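Local atomic coordinates of chymotrypsin (Cellulomonas bogoriensis, PDB entry 2EA3), a protein that probably cleaves peptide bonds as a serine endopeptidase of the chymotrypsin-like S1 family, this chain being its protease domain. Residues A[7-12]-A[45-50]; A[19-22]-A[27-30]; A[54-59]-A[150-155]; A[94-97]-A[103-106]. All coordinates share one frame; numbering follows the deposited sequence.

Interaction 1: A[7-12]-A[45-50]; sequences NAYTIG and GTFAGS
Phe47 meets Tyr9 and Ile11 across the interior of the first of the two antiparallel barrels of the chymotrypsin fold, and these three buried side chains make up the whole contact. The outer end of the Phe47 ring does the touching. Its CZ lies 3.6 Å from Tyr9 OH and 4.2 Å from Tyr9 CE1. This CZ comes to the edge of the tyrosine ring, close to its plane. The two side chains cross at about a right angle. Ile11 reaches the same end of the phenylalanine with the tip of its longer branch. Its CD1 is 3.8 Å from Phe47 CE1, and its CG1 sits a little further back at 4.1 Å from the same atom. The extended chi2 of Ile11 (157°) carries CD1 forward to the ring. The CB of Phe47 does not aim at strand 8-11, and only the end of the ring closes the distance. The tyrosine hydroxyl makes no hydrogen bond to Phe47. It is hydrogen-bonded to Thr29 OG1 instead, so this buried polar atom has a partner.

Outside this patch the contact is loose. The nearest CA atoms, those of Ile11 and Thr46, are 9.5 Å apart, and no backbone bond joins the segments. Ala8, Thr10 and Thr46 are partly exposed, and Ala48 is exposed.

Strand 39-41 lies between strands 8-11 and 45-51 in the closed barrel. All three contact residues touch its Thr40, while Phe47 also packs on Ala58 and Val60 of strand 57-62.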
# COMPACT_ATOMS: atom_id res chain seq x y z
N ASN A 7 -7.51 4.65 0.83
CA ASN A 7 -8.73 4.82 0.03
C ASN A 7 -8.72 3.96 -1.24
O ASN A 7 -7.67 3.69 -1.81
CB ASN A 7 -8.96 6.29 -0.33
CG ASN A 7 -9.55 7.08 0.82
OD1 ASN A 7 -9.78 8.30 0.71
ND2 ASN A 7 -9.80 6.41 1.94
N ALA A 8 -9.91 3.58 -1.69
CA ALA A 8 -10.04 2.82 -2.94
C ALA A 8 -9.67 3.70 -4.13
O ALA A 8 -9.87 4.92 -4.10
CB ALA A 8 -11.48 2.34 -3.08
N TYR A 9 -9.14 3.09 -5.18
CA TYR A 9 -9.13 3.75 -6.49
C TYR A 9 -9.59 2.69 -7.46
O TYR A 9 -9.69 1.52 -7.10
CB TYR A 9 -7.74 4.31 -6.84
CG TYR A 9 -6.64 3.27 -6.97
CD1 TYR A 9 -6.23 2.83 -8.24
CD2 TYR A 9 -6.00 2.75 -5.84
CE1 TYR A 9 -5.20 1.88 -8.37
CE2 TYR A 9 -4.99 1.79 -5.97
CZ TYR A 9 -4.59 1.38 -7.24
OH TYR A 9 -3.58 0.44 -7.38
N THR A 10 -9.91 3.07 -8.68
CA THR A 10 -10.39 2.06 -9.61
C THR A 10 -9.46 1.94 -10.80
O THR A 10 -8.79 2.91 -11.20
CB THR A 10 -11.80 2.35 -10.10
OG1 THR A 10 -11.81 3.65 -10.69
CG2 THR A 10 -12.82 2.29 -8.92
N ILE A 11 -9.42 0.73 -11.35
CA ILE A 11 -8.67 0.48 -12.60
C ILE A 11 -9.61 -0.24 -13.55
O ILE A 11 -10.08 -1.33 -13.24
CB ILE A 11 -7.42 -0.41 -12.37
CG1 ILE A 11 -6.53 0.16 -11.28
CG2 ILE A 11 -6.62 -0.52 -13.69
CD1 ILE A 11 -5.63 -0.86 -10.65
N GLY A 12 -9.89 0.38 -14.70
CA GLY A 12 -10.91 -0.14 -15.62
C GLY A 12 -12.24 -0.37 -14.91
O GLY A 12 -12.94 -1.35 -15.17
N GLY A 45 -5.20 8.87 -13.10
CA GLY A 45 -3.76 8.65 -13.10
C GLY A 45 -3.40 7.54 -14.07
O GLY A 45 -4.28 6.96 -14.72
N THR A 46 -2.09 7.28 -14.18
CA THR A 46 -1.57 6.23 -15.04
C THR A 46 -0.44 5.51 -14.33
O THR A 46 0.47 6.16 -13.81
CB THR A 46 -0.98 6.88 -16.31
OG1 THR A 46 -1.98 7.73 -16.90
CG2 THR A 46 -0.52 5.85 -17.31
N PHE A 47 -0.48 4.18 -14.33
CA PHE A 47 0.67 3.39 -13.82
C PHE A 47 1.93 3.74 -14.61
O PHE A 47 1.92 3.68 -15.85
CB PHE A 47 0.40 1.89 -13.91
CG PHE A 47 -0.44 1.37 -12.78
CD1 PHE A 47 -1.81 1.60 -12.76
CD2 PHE A 47 0.14 0.65 -11.74
CE1 PHE A 47 -2.60 1.14 -11.71
CE2 PHE A 47 -0.65 0.17 -10.69
CZ PHE A 47 -2.03 0.42 -10.68
N ALA A 48 2.97 4.15 -13.90
CA ALA A 48 4.23 4.57 -14.52
C ALA A 48 5.42 3.75 -14.01
O ALA A 48 6.55 4.21 -13.99
CB ALA A 48 4.47 6.04 -14.29
N GLY A 49 5.16 2.50 -13.68
CA GLY A 49 6.20 1.60 -13.22
C GLY A 49 5.49 0.59 -12.35
O GLY A 49 4.68 0.97 -11.47
N SER A 50 5.75 -0.69 -12.62
CA SER A 50 5.11 -1.78 -11.87
C SER A 50 6.03 -2.98 -11.88
O SER A 50 6.52 -3.39 -12.94
CB SER A 50 3.76 -2.16 -12.48
OG SER A 50 3.11 -3.17 -11.70

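Interaction 2: A[19-22]-A[27-30]; sequences IGFA and FITA
The Phe27 ring takes Ile19 over one face. Ile19 CG1 stands 4.1 Å above the ring plane, offset toward the rim, in a CH-pi contact. Its other branch, CG2, rests 3.9 Å from Phe27 CD2. The two side chains cross at about a right angle. Phe27 CG sits between its own backbone N and carbonyl carbon (chi1 71°), and from there the ring meets the side chain of Ile19. Tyr9 also meets Phe27, with the rings edge-to-face. The Phe21 ring differs: Ile28 CD1 lies at its edge, near the ring plane. Closer to the backbone, Phe21 CB is 4.1 Å from Ile28 CG1.

One sound backbone bond ties the segments. Ile28 N donates to Phe21 O at 2.9 Å and is nearly straight, with an angle of 163° at the hydrogen. Phe27 CA also approaches Phe21 O, in a CA-H...O contact of 3.2 Å. Ile28 O receives two weak bonds, from Gly20 N and from Phe21 N, the latter stretched to 3.4 Å. Gly20 O turns to Ser140 OG. Thr29 OG1 is satisfied by Ser18 O and by the hydroxyl of Tyr9.

Phe21 and Ile28 also pack on helix 169-176, while Phe27 packs on strand 57-62. Gly20 and Phe21 together face Ile28, which fits a classic beta bulge in an antiparallel hairpin of the first barrel of the chymotrypsin fold.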
# COMPACT_ATOMS: atom_id res chain seq x y z
N ILE A 19 -4.93 2.92 -2.24
CA ILE A 19 -3.79 3.83 -2.26
C ILE A 19 -2.84 3.49 -1.11
O ILE A 19 -3.28 3.25 0.02
CB ILE A 19 -4.25 5.29 -2.13
CG1 ILE A 19 -5.09 5.69 -3.34
CG2 ILE A 19 -3.05 6.25 -2.00
CD1 ILE A 19 -5.92 6.92 -3.12
N GLY A 20 -1.54 3.47 -1.43
CA GLY A 20 -0.50 3.24 -0.45
C GLY A 20 -0.14 4.56 0.23
O GLY A 20 -0.63 4.88 1.33
N PHE A 21 0.69 5.35 -0.46
CA PHE A 21 1.13 6.64 0.08
C PHE A 21 1.31 7.61 -1.05
O PHE A 21 1.68 7.21 -2.14
CB PHE A 21 2.47 6.50 0.78
CG PHE A 21 2.41 5.60 1.97
CD1 PHE A 21 1.89 6.07 3.18
CD2 PHE A 21 2.85 4.28 1.87
CE1 PHE A 21 1.80 5.22 4.28
CE2 PHE A 21 2.77 3.42 2.97
CZ PHE A 21 2.25 3.90 4.18
N ALA A 22 1.07 8.89 -0.76
CA ALA A 22 1.36 9.97 -1.69
C ALA A 22 2.87 10.23 -1.74
O ALA A 22 3.55 10.29 -0.72
CB ALA A 22 0.62 11.22 -1.27
N PHE A 27 1.16 8.48 -6.46
CA PHE A 27 1.07 7.60 -5.29
C PHE A 27 1.65 6.23 -5.59
O PHE A 27 1.78 5.82 -6.75
CB PHE A 27 -0.37 7.51 -4.73
CG PHE A 27 -1.34 6.75 -5.61
CD1 PHE A 27 -2.13 7.43 -6.54
CD2 PHE A 27 -1.49 5.36 -5.50
CE1 PHE A 27 -3.03 6.75 -7.36
CE2 PHE A 27 -2.38 4.67 -6.31
CZ PHE A 27 -3.16 5.38 -7.25
N ILE A 28 2.04 5.53 -4.53
CA ILE A 28 2.56 4.19 -4.66
C ILE A 28 1.53 3.20 -4.14
O ILE A 28 0.69 3.54 -3.28
CB ILE A 28 3.93 4.03 -3.97
CG1 ILE A 28 3.86 4.43 -2.49
CG2 ILE A 28 5.00 4.83 -4.73
CD1 ILE A 28 5.15 4.08 -1.73
N THR A 29 1.60 1.97 -4.66
CA THR A 29 0.55 0.97 -4.44
C THR A 29 1.21 -0.37 -4.78
O THR A 29 2.43 -0.39 -4.98
CB THR A 29 -0.73 1.29 -5.27
OG1 THR A 29 -1.82 0.40 -4.92
CG2 THR A 29 -0.45 1.22 -6.81
N ALA A 30 0.44 -1.46 -4.85
CA ALA A 30 1.02 -2.79 -5.10
C ALA A 30 1.14 -3.01 -6.60
O ALA A 30 0.27 -2.60 -7.36
CB ALA A 30 0.15 -3.91 -4.48

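Interaction 3: A[54-59]-A[150-155]; sequences GNDYAF and VTSGGS
Asp56 and Ser152 bridge the two beta-barrels of the chymotrypsin fold with one side-chain bond. Asp56 is probably the aspartate of a Ser-His-Asp catalytic triad with His32 and Ser137. A serine hydroxyl bonded to the triad aspartate is a familiar feature of this family. Ser152 OG donates to Asp56 OD1 at 2.6 Å. The oxygen uses its anti lone pair, the one turned away from OD2. Both side chains extend opposite to their backbone N: Asp56 CG with chi1 -167° and Ser152 OG with chi1 178°. Each group is thereby carried across to the other segment, although the nearest CA atoms remain 6.4 Å apart. The carboxylate is held at both ends, because OD2 accepts from the backbone N of His32. These bonds restrict its rotation about chi2. Ser152 OG has a second partner in the hydroxyl of Tyr117. The backbone N of Asp56 bonds to Gln167 OE1, a second-shell hold on the residue. Ser152 begins a classic beta bulge with Gly153. Val150, two residues before Ser152 on the same strand, adds a looser contact, with its CG2 branch 4.2 Å from Asp56 O.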
# COMPACT_ATOMS: atom_id res chain seq x y z
N GLY A 54 8.08 -11.24 -8.03
CA GLY A 54 9.44 -10.87 -7.62
C GLY A 54 9.36 -9.82 -6.53
O GLY A 54 9.72 -10.09 -5.38
N ASN A 55 8.89 -8.63 -6.91
CA ASN A 55 8.53 -7.56 -5.98
C ASN A 55 7.01 -7.45 -6.02
O ASN A 55 6.34 -8.21 -6.73
CB ASN A 55 9.11 -6.22 -6.44
CG ASN A 55 10.61 -6.27 -6.72
OD1 ASN A 55 11.06 -5.96 -7.83
ND2 ASN A 55 11.38 -6.67 -5.73
N ASP A 56 6.45 -6.48 -5.30
CA ASP A 56 5.04 -6.16 -5.50
C ASP A 56 4.82 -4.66 -5.28
O ASP A 56 4.27 -4.23 -4.27
CB ASP A 56 4.12 -7.05 -4.63
CG ASP A 56 2.64 -6.96 -5.05
OD1 ASP A 56 1.79 -7.59 -4.37
OD2 ASP A 56 2.34 -6.24 -6.04
N TYR A 57 5.27 -3.87 -6.24
CA TYR A 57 5.14 -2.43 -6.13
C TYR A 57 4.83 -1.76 -7.44
O TYR A 57 5.14 -2.29 -8.50
CB TYR A 57 6.36 -1.75 -5.47
CG TYR A 57 7.70 -1.90 -6.16
CD1 TYR A 57 8.70 -2.70 -5.61
CD2 TYR A 57 7.98 -1.24 -7.37
CE1 TYR A 57 9.97 -2.84 -6.25
CE2 TYR A 57 9.25 -1.36 -8.00
CZ TYR A 57 10.23 -2.15 -7.44
OH TYR A 57 11.46 -2.26 -8.07
N ALA A 58 4.25 -0.57 -7.33
CA ALA A 58 3.92 0.24 -8.49
C ALA A 58 3.83 1.69 -8.10
O ALA A 58 3.61 2.02 -6.94
CB ALA A 58 2.63 -0.23 -9.15
N PHE A 59 4.00 2.55 -9.10
CA PHE A 59 3.86 3.98 -8.92
C PHE A 59 2.81 4.43 -9.92
O PHE A 59 2.89 4.07 -11.10
CB PHE A 59 5.21 4.66 -9.23
CG PHE A 59 5.11 6.15 -9.44
CD1 PHE A 59 4.58 6.99 -8.45
CD2 PHE A 59 5.57 6.72 -10.62
CE1 PHE A 59 4.50 8.37 -8.65
CE2 PHE A 59 5.47 8.12 -10.82
CZ PHE A 59 4.95 8.93 -9.83
N VAL A 150 3.29 -1.38 1.61
CA VAL A 150 1.96 -1.43 1.00
C VAL A 150 1.50 -2.88 0.98
O VAL A 150 2.31 -3.81 0.83
CB VAL A 150 1.91 -0.82 -0.41
CG1 VAL A 150 2.28 0.67 -0.35
CG2 VAL A 150 2.85 -1.58 -1.39
N THR A 151 0.19 -3.08 1.14
CA THR A 151 -0.37 -4.42 1.26
C THR A 151 -0.14 -5.26 -0.00
O THR A 151 -0.49 -4.83 -1.10
CB THR A 151 -1.88 -4.31 1.55
OG1 THR A 151 -2.04 -3.44 2.69
CG2 THR A 151 -2.49 -5.67 1.85
N SER A 152 0.45 -6.45 0.15
CA SER A 152 0.66 -7.34 -1.00
C SER A 152 -0.42 -8.42 -1.02
O SER A 152 -1.20 -8.53 -1.97
CB SER A 152 2.07 -7.94 -1.01
OG SER A 152 2.24 -8.83 -2.10
N GLY A 153 -0.51 -9.22 0.04
CA GLY A 153 -1.49 -10.30 0.07
C GLY A 153 -1.26 -11.19 1.26
O GLY A 153 -0.52 -10.82 2.17
N GLY A 154 -1.87 -12.37 1.23
CA GLY A 154 -1.73 -13.28 2.35
C GLY A 154 -2.82 -14.33 2.41
O GLY A 154 -3.29 -14.81 1.37
N SER A 155 -3.19 -14.71 3.63
CA SER A 155 -4.20 -15.72 3.84
C SER A 155 -5.18 -15.26 4.91
O SER A 155 -4.86 -14.39 5.75
CB SER A 155 -3.51 -17.00 4.30
OG SER A 155 -2.77 -16.74 5.50

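Interaction 4: A[94-97]-A[103-106]; sequences VCRS and WHCG
Cys95 and Cys105 form a disulfide across two antiparallel strands, with SG 2.0 Å from SG. They are a non-hydrogen-bonded pair, and the bridge is right-handed (chi3 102°). Backbone bonds flank it. Val94 N and O both pair with Gly106. Gly106 N donates to Val94 O at 2.8 Å, and Val94 N donates to Gly106 O. Arg96 N gives an almost straight bond to His104 O (173°), and His104 N returns one to Arg96 O at 3.1 Å.

On the face that carries Cys95 and Cys105, Trp103 lays one ring face over Cys95, whose CB is 3.3 Å from Trp103 CZ2. On the Arg96 face, the arginine and His104 run side by side, with their flat groups 27° apart. Arg96 NH2 is 3.4 Å from His104 CD2. The arginine chain bends at chi3, and its NE bonds to Cys131 O. Its NH1 has a weak bond to Gly102 O and a long, weak ion pair with Asp136. NH2 bonds weakly to Thr101 OG1, and Thr101 O takes another weak bond from His104 NE2. Ser97 OG is satisfied by Asn73 O.

The hairpin lies in the second barrel, where strand 93-98 bonds to strand 140-143 through Cys95 with Leu142 and Ser97 with Ser140.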
# COMPACT_ATOMS: atom_id res chain seq x y z
N VAL A 94 1.76 -2.51 14.05
CA VAL A 94 1.52 -1.84 12.78
C VAL A 94 0.02 -1.87 12.49
O VAL A 94 -0.71 -2.79 12.94
CB VAL A 94 2.29 -2.50 11.63
CG1 VAL A 94 3.78 -2.20 11.75
CG2 VAL A 94 2.00 -4.02 11.58
N CYS A 95 -0.44 -0.88 11.75
CA CYS A 95 -1.85 -0.83 11.36
C CYS A 95 -1.91 -0.62 9.87
O CYS A 95 -1.09 0.13 9.30
CB CYS A 95 -2.58 0.33 12.03
SG CYS A 95 -2.72 0.14 13.80
N ARG A 96 -2.91 -1.25 9.27
CA ARG A 96 -3.13 -1.23 7.84
C ARG A 96 -4.44 -0.48 7.56
O ARG A 96 -5.40 -0.63 8.30
CB ARG A 96 -3.25 -2.68 7.34
CG ARG A 96 -3.50 -2.75 5.81
CD ARG A 96 -3.99 -4.13 5.34
NE ARG A 96 -5.10 -4.67 6.15
CZ ARG A 96 -6.34 -4.18 6.16
NH1 ARG A 96 -6.66 -3.13 5.41
NH2 ARG A 96 -7.27 -4.74 6.94
N SER A 97 -4.46 0.32 6.50
CA SER A 97 -5.67 0.97 6.04
C SER A 97 -5.96 0.45 4.63
O SER A 97 -5.10 0.49 3.77
CB SER A 97 -5.46 2.48 6.01
OG SER A 97 -6.63 3.16 5.62
N TRP A 103 -9.51 -0.22 8.89
CA TRP A 103 -8.30 -0.07 9.70
C TRP A 103 -8.19 -1.27 10.62
O TRP A 103 -9.09 -1.52 11.44
CB TRP A 103 -8.45 1.20 10.52
CG TRP A 103 -7.35 1.54 11.46
CD1 TRP A 103 -7.27 1.23 12.77
CD2 TRP A 103 -6.19 2.32 11.15
NE1 TRP A 103 -6.11 1.76 13.31
CE2 TRP A 103 -5.44 2.44 12.34
CE3 TRP A 103 -5.72 2.95 9.98
CZ2 TRP A 103 -4.24 3.16 12.41
CZ3 TRP A 103 -4.51 3.66 10.04
CH2 TRP A 103 -3.78 3.75 11.25
N HIS A 104 -7.10 -2.02 10.47
CA HIS A 104 -6.85 -3.22 11.28
C HIS A 104 -5.38 -3.28 11.61
O HIS A 104 -4.54 -2.88 10.80
CB HIS A 104 -7.23 -4.47 10.51
CG HIS A 104 -8.70 -4.59 10.33
ND1 HIS A 104 -9.50 -5.24 11.25
CD2 HIS A 104 -9.54 -4.06 9.41
CE1 HIS A 104 -10.76 -5.17 10.86
NE2 HIS A 104 -10.82 -4.44 9.76
N CYS A 105 -5.09 -3.76 12.82
CA CYS A 105 -3.72 -3.70 13.31
C CYS A 105 -3.21 -5.09 13.69
O CYS A 105 -4.00 -6.06 13.78
CB CYS A 105 -3.61 -2.72 14.48
SG CYS A 105 -4.30 -1.08 14.11
N GLY A 106 -1.91 -5.17 13.90
CA GLY A 106 -1.26 -6.44 14.23
C GLY A 106 0.17 -6.10 14.56
O GLY A 106 0.46 -4.98 15.01

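Interactions 1 and 2 belong to the first barrel and interaction 4 to the second, while interaction 3 joins the two. Tyr9 OH of interaction 1 lies 3.0 Å from Thr29 OG1 of interaction 2, and both side chains lie near the probable catalytic triad without touching it. Thr29 O and Ala58 N, 3.0 Å apart, lead from interaction 2 to interaction 3. Ala48 N and Phe59 O, 2.8 Å apart, link interactions 1 and 3. Beyond the probable triad aspartate, Thr151 OG1 packs 3.4 Å from Arg96 CD of interaction 4. The centres of interactions 1 and 4 are about 22 Å apart, on opposite sides of the chain's centre.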